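Long-range contact in uncharacterized protein (Enterococcus faecalis, PDB 2QRU), which is of unknown function but has an alpha/beta-hydrolase fold and is probably a hydrolase: residues L33-L46 with V61-I74. Sequence-based numbering, arbitrary orientation.
With PO4 (phosphate ion), chain B; EDO (1,2-ethanediol), chain G.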
loop_
_atom_site.group_PDB
_atom_site.type_symbol
_atom_site.label_atom_id
_atom_site.label_comp_id
_atom_site.label_asym_id
_atom_site.label_seq_id
_atom_site.Cartn_x
_atom_site.Cartn_y
_atom_site.Cartn_z
ATOM N N LEU A 33 -2.938 -1.696 -3.440
ATOM C CA LEU A 33 -1.736 -0.830 -3.543
ATOM C C LEU A 33 -0.505 -1.549 -3.008
ATOM O O LEU A 33 -0.431 -1.863 -1.798
ATOM C CB LEU A 33 -1.937 0.494 -2.792
ATOM C CG LEU A 33 -3.158 1.265 -3.292
ATOM C CD1 LEU A 33 -3.373 2.508 -2.465
ATOM C CD2 LEU A 33 -3.025 1.633 -4.799
ATOM N N HIS A 34 0.474 -1.754 -3.888
ATOM C CA HIS A 34 1.621 -2.630 -3.610
ATOM C C HIS A 34 2.654 -2.014 -2.626
ATOM O O HIS A 34 2.547 -0.845 -2.229
ATOM C CB HIS A 34 2.305 -3.023 -4.933
ATOM C CG HIS A 34 2.981 -1.877 -5.647
ATOM N ND1 HIS A 34 4.168 -1.322 -5.214
ATOM C CD2 HIS A 34 2.642 -1.205 -6.772
ATOM C CE1 HIS A 34 4.555 -0.376 -6.064
ATOM N NE2 HIS A 34 3.638 -0.273 -7.013
ATOM N N GLY A 35 3.647 -2.817 -2.228
ATOM C CA GLY A 35 4.697 -2.368 -1.316
ATOM C C GLY A 35 5.924 -1.822 -2.050
ATOM O O GLY A 35 5.921 -1.726 -3.288
ATOM N N GLY A 36 6.973 -1.500 -1.285
ATOM C CA GLY A 36 8.245 -1.067 -1.856
ATOM C C GLY A 36 8.695 0.325 -1.432
ATOM O O GLY A 36 9.518 0.942 -2.126
ATOM N N GLY A 37 8.173 0.823 -0.311
ATOM C CA GLY A 37 8.676 2.096 0.243
ATOM C C GLY A 37 8.445 3.358 -0.584
ATOM O O GLY A 37 9.069 4.385 -0.313
HETATM N N MSE A 38 7.549 3.282 -1.569
HETATM C CA MSE A 38 7.324 4.354 -2.564
HETATM C C MSE A 38 8.550 4.660 -3.396
HETATM O O MSE A 38 8.626 5.724 -4.012
HETATM C CB MSE A 38 6.760 5.635 -1.916
HETATM C CG MSE A 38 5.355 5.374 -1.366
HETATM SE SE MSE A 38 4.727 6.890 -0.248
HETATM C CE MSE A 38 5.882 6.578 1.314
ATOM N N ILE A 39 9.512 3.730 -3.386
ATOM C CA ILE A 39 10.715 3.835 -4.225
ATOM C C ILE A 39 10.861 2.673 -5.227
ATOM O O ILE A 39 11.397 2.862 -6.339
ATOM C CB ILE A 39 12.025 3.906 -3.384
ATOM C CG1 ILE A 39 11.970 5.004 -2.295
ATOM C CG2 ILE A 39 13.261 3.999 -4.296
ATOM C CD1 ILE A 39 12.346 6.312 -2.712
ATOM N N TYR A 40 10.443 1.463 -4.841
ATOM C CA TYR A 40 10.512 0.326 -5.753
ATOM C C TYR A 40 9.206 -0.477 -5.768
ATOM O O TYR A 40 8.258 -0.135 -5.078
ATOM C CB TYR A 40 11.734 -0.564 -5.438
ATOM C CG TYR A 40 11.597 -1.520 -4.258
ATOM C CD1 TYR A 40 11.758 -1.082 -2.935
ATOM C CD2 TYR A 40 11.332 -2.879 -4.475
ATOM C CE1 TYR A 40 11.626 -1.976 -1.851
ATOM C CE2 TYR A 40 11.199 -3.780 -3.409
ATOM C CZ TYR A 40 11.366 -3.336 -2.109
ATOM O OH TYR A 40 11.231 -4.254 -1.079
ATOM N N GLY A 41 9.167 -1.513 -6.604
ATOM C CA GLY A 41 8.095 -2.505 -6.517
ATOM C C GLY A 41 7.041 -2.380 -7.592
ATOM O O GLY A 41 7.148 -1.539 -8.501
ATOM N N THR A 42 6.001 -3.208 -7.466
ATOM C CA THR A 42 5.110 -3.465 -8.563
ATOM C C THR A 42 3.772 -3.995 -8.070
ATOM O O THR A 42 3.726 -4.749 -7.099
ATOM C CB THR A 42 5.775 -4.504 -9.521
ATOM O OG1 THR A 42 4.859 -4.878 -10.549
ATOM C CG2 THR A 42 6.201 -5.762 -8.755
ATOM N N LYS A 43 2.697 -3.571 -8.732
ATOM C CA LYS A 43 1.349 -4.163 -8.576
ATOM C C LYS A 43 1.382 -5.679 -8.711
ATOM O O LYS A 43 0.512 -6.373 -8.194
ATOM C CB LYS A 43 0.353 -3.591 -9.587
ATOM C CG LYS A 43 0.743 -3.746 -11.086
ATOM C CD LYS A 43 -0.341 -3.176 -11.995
ATOM C CE LYS A 43 0.075 -3.281 -13.503
ATOM N NZ LYS A 43 1.368 -2.564 -13.743
ATOM N N SER A 44 2.375 -6.188 -9.447
ATOM C CA SER A 44 2.601 -7.627 -9.581
ATOM C C SER A 44 3.070 -8.361 -8.307
ATOM O O SER A 44 3.158 -9.586 -8.336
ATOM C CB SER A 44 3.588 -7.876 -10.732
ATOM O OG SER A 44 3.122 -7.230 -11.902
ATOM N N ASP A 45 3.345 -7.646 -7.199
ATOM C CA ASP A 45 3.775 -8.316 -5.957
ATOM C C ASP A 45 2.601 -8.970 -5.230
ATOM O O ASP A 45 2.794 -9.625 -4.211
ATOM C CB ASP A 45 4.587 -7.411 -5.002
ATOM C CG ASP A 45 3.730 -6.376 -4.269
ATOM O OD1 ASP A 45 2.480 -6.483 -4.265
ATOM O OD2 ASP A 45 4.322 -5.473 -3.640
ATOM N N LEU A 46 1.391 -8.777 -5.753
ATOM C CA LEU A 46 0.179 -9.252 -5.069
ATOM C C LEU A 46 0.230 -10.780 -4.964
ATOM O O LEU A 46 0.270 -11.481 -5.992
ATOM C CB LEU A 46 -1.056 -8.812 -5.830
ATOM C CG LEU A 46 -2.405 -9.388 -5.358
ATOM C CD1 LEU A 46 -2.728 -9.025 -3.893
ATOM C CD2 LEU A 46 -3.507 -8.923 -6.290
ATOM N N VAL A 61 -10.337 -7.765 -8.085
ATOM C CA VAL A 61 -9.155 -7.057 -7.590
ATOM C C VAL A 61 -8.592 -6.158 -8.685
ATOM O O VAL A 61 -8.400 -6.592 -9.825
ATOM C CB VAL A 61 -8.074 -8.043 -7.084
ATOM C CG1 VAL A 61 -6.831 -7.279 -6.646
ATOM C CG2 VAL A 61 -8.612 -8.873 -5.904
ATOM N N LEU A 62 -8.338 -4.909 -8.309
ATOM C CA LEU A 62 -7.740 -3.923 -9.221
ATOM C C LEU A 62 -6.384 -3.546 -8.625
ATOM O O LEU A 62 -6.325 -2.760 -7.687
ATOM C CB LEU A 62 -8.655 -2.691 -9.342
ATOM C CG LEU A 62 -10.104 -3.021 -9.735
ATOM C CD1 LEU A 62 -10.997 -1.809 -9.648
ATOM C CD2 LEU A 62 -10.168 -3.654 -11.136
ATOM N N ALA A 63 -5.311 -4.148 -9.139
ATOM C CA ALA A 63 -3.972 -3.921 -8.605
ATOM C C ALA A 63 -3.369 -2.746 -9.368
ATOM O O ALA A 63 -3.186 -2.835 -10.581
ATOM C CB ALA A 63 -3.113 -5.183 -8.761
ATOM N N LEU A 64 -3.081 -1.651 -8.671
ATOM C CA LEU A 64 -2.914 -0.357 -9.348
ATOM C C LEU A 64 -1.478 0.196 -9.307
ATOM O O LEU A 64 -0.793 0.101 -8.279
ATOM C CB LEU A 64 -3.901 0.664 -8.702
ATOM C CG LEU A 64 -4.130 2.022 -9.354
ATOM C CD1 LEU A 64 -4.646 1.861 -10.805
ATOM C CD2 LEU A 64 -5.089 2.923 -8.523
ATOM N N ASP A 65 -1.038 0.799 -10.420
ATOM C CA ASP A 65 0.258 1.489 -10.424
ATOM C C ASP A 65 0.194 2.777 -9.618
ATOM O O ASP A 65 -0.828 3.470 -9.623
ATOM C CB ASP A 65 0.629 1.938 -11.848
ATOM C CG ASP A 65 1.065 0.808 -12.776
ATOM O OD1 ASP A 65 1.336 -0.331 -12.357
ATOM O OD2 ASP A 65 1.146 1.101 -13.985
ATOM N N TYR A 66 1.323 3.148 -9.013
ATOM C CA TYR A 66 1.507 4.513 -8.550
ATOM C C TYR A 66 2.943 4.994 -8.817
ATOM O O TYR A 66 3.866 4.179 -9.004
ATOM C CB TYR A 66 1.075 4.619 -7.086
ATOM C CG TYR A 66 1.808 3.698 -6.118
ATOM C CD1 TYR A 66 3.106 4.024 -5.656
ATOM C CD2 TYR A 66 1.202 2.502 -5.646
ATOM C CE1 TYR A 66 3.778 3.213 -4.750
ATOM C CE2 TYR A 66 1.870 1.694 -4.715
ATOM C CZ TYR A 66 3.139 2.050 -4.262
ATOM O OH TYR A 66 3.783 1.263 -3.326
ATOM N N LEU A 67 3.121 6.305 -8.888
ATOM C CA LEU A 67 4.441 6.865 -9.185
ATOM C C LEU A 67 5.433 6.597 -8.045
ATOM O O LEU A 67 5.028 6.490 -6.859
ATOM C CB LEU A 67 4.319 8.372 -9.479
ATOM C CG LEU A 67 3.582 8.678 -10.788
ATOM C CD1 LEU A 67 3.353 10.175 -10.878
ATOM C CD2 LEU A 67 4.357 8.174 -12.042
ATOM N N LEU A 68 6.723 6.524 -8.397
ATOM C CA LEU A 68 7.757 6.174 -7.431
ATOM C C LEU A 68 8.767 7.293 -7.275
ATOM O O LEU A 68 9.104 7.983 -8.244
ATOM C CB LEU A 68 8.488 4.885 -7.817
ATOM C CG LEU A 68 7.612 3.638 -8.006
ATOM C CD1 LEU A 68 8.457 2.497 -8.528
ATOM C CD2 LEU A 68 6.901 3.264 -6.689
ATOM N N ALA A 69 9.208 7.449 -6.030
ATOM C CA ALA A 69 10.269 8.378 -5.643
ATOM C C ALA A 69 11.641 7.741 -5.904
ATOM O O ALA A 69 11.743 6.506 -6.032
ATOM C CB ALA A 69 10.096 8.771 -4.155
ATOM N N PRO A 70 12.708 8.563 -6.022
ATOM C CA PRO A 70 12.759 10.033 -5.951
ATOM C C PRO A 70 12.266 10.724 -7.222
ATOM O O PRO A 70 12.161 11.963 -7.231
ATOM C CB PRO A 70 14.259 10.323 -5.760
ATOM C CG PRO A 70 14.940 9.188 -6.535
ATOM C CD PRO A 70 14.032 7.971 -6.326
ATOM N N ASN A 71 12.023 9.936 -8.286
ATOM C CA ASN A 71 11.618 10.440 -9.615
ATOM C C ASN A 71 10.396 11.346 -9.504
ATOM O O ASN A 71 10.343 12.404 -10.138
ATOM C CB ASN A 71 11.353 9.288 -10.587
ATOM C CG ASN A 71 12.501 8.303 -10.655
ATOM O OD1 ASN A 71 13.032 7.875 -9.629
ATOM N ND2 ASN A 71 12.885 7.920 -11.873
ATOM N N THR A 72 9.454 10.957 -8.637
ATOM C CA THR A 72 8.274 11.747 -8.315
ATOM C C THR A 72 8.200 11.849 -6.786
ATOM O O THR A 72 8.376 10.837 -6.105
ATOM C CB THR A 72 6.994 11.072 -8.851
ATOM O OG1 THR A 72 7.090 10.931 -10.282
ATOM C CG2 THR A 72 5.773 11.891 -8.509
ATOM N N LYS A 73 7.980 13.063 -6.262
ATOM C CA LYS A 73 7.967 13.320 -4.803
ATOM C C LYS A 73 6.632 12.915 -4.179
ATOM O O LYS A 73 5.638 12.802 -4.891
ATOM C CB LYS A 73 8.286 14.798 -4.498
ATOM C CG LYS A 73 9.649 15.250 -5.032
ATOM C CD LYS A 73 10.726 14.185 -4.790
ATOM C CE LYS A 73 12.098 14.722 -5.182
ATOM N NZ LYS A 73 13.125 13.652 -5.250
ATOM N N ILE A 74 6.601 12.679 -2.869
ATOM C CA ILE A 74 5.410 12.053 -2.261
ATOM C C ILE A 74 4.149 12.890 -2.462
ATOM O O ILE A 74 3.077 12.343 -2.742
ATOM C CB ILE A 74 5.596 11.753 -0.770
ATOM C CG1 ILE A 74 6.547 10.566 -0.582
ATOM C CG2 ILE A 74 4.223 11.435 -0.105
ATOM C CD1 ILE A 74 6.665 10.117 0.901
HETATM P P PO4 B . 7.894 -1.680 2.000
HETATM O O1 PO4 B . 8.115 -1.207 3.430
HETATM O O2 PO4 B . 9.242 -1.666 1.290
HETATM O O3 PO4 B . 7.430 -3.139 1.968
HETATM O O4 PO4 B . 6.858 -0.774 1.355
HETATM C C1 EDO G . 7.618 -6.150 -3.227
HETATM O O1 EDO G . 6.997 -5.926 -1.944
HETATM C C2 EDO G . 7.579 -4.799 -3.962
HETATM O O2 EDO G . 6.521 -4.641 -4.914
HETATM O O HOH W 1 -0.519 -1.958 -6.544
HETATM O O HOH W 2 3.854 1.531 -8.955
HETATM O O HOH W 3 6.551 1.372 -3.427
HETATM O O HOH W 4 3.091 -1.209 -10.082
#
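The HGGG motif of the hormone-sensitive-lipase-like branch of the alpha/beta hydrolases, whose glycines form the oxyanion hole in relatives, is held here by Tyr66 pressed against His34. The two rings make an offset stack, centroids 4.1 Å apart and planes at 16°, and Thr42 N covers the other face of the imidazole. From this position Tyr66 OH gives a hydrogen bond to His34 O (2.7 Å), reaching it from above the carbonyl plane rather than on a lone pair. Within the loop, His34 ND1 donates almost exactly in its ring plane to Gly35 O (2.6 Å), which fixes the ring's rotation. Gly36 N and Gly37 N both hydrogen-bond O4 of a phosphate, probably from the crystallisation liquor, as expected of an oxyanion hole; the same ion also bonds His249 and Ala105 N. Farther along, Ala69 N donates in the carbonyl plane to Met38 O (2.7 Å), just before the cis peptide preceding Pro70, while Ile39 CD1 lies on Ala69 CB (3.6 Å). At the other end Lys43, extended until chi4 bends it (-58°), forms a salt bridge from NZ to Asp65 OD1 (2.6 Å). Thr16 bonds both partners of that bridge, Leu109 of helix 105-119 packs on Tyr66, and Tyr189 of helix 185-189 covers Met38 and Ile74.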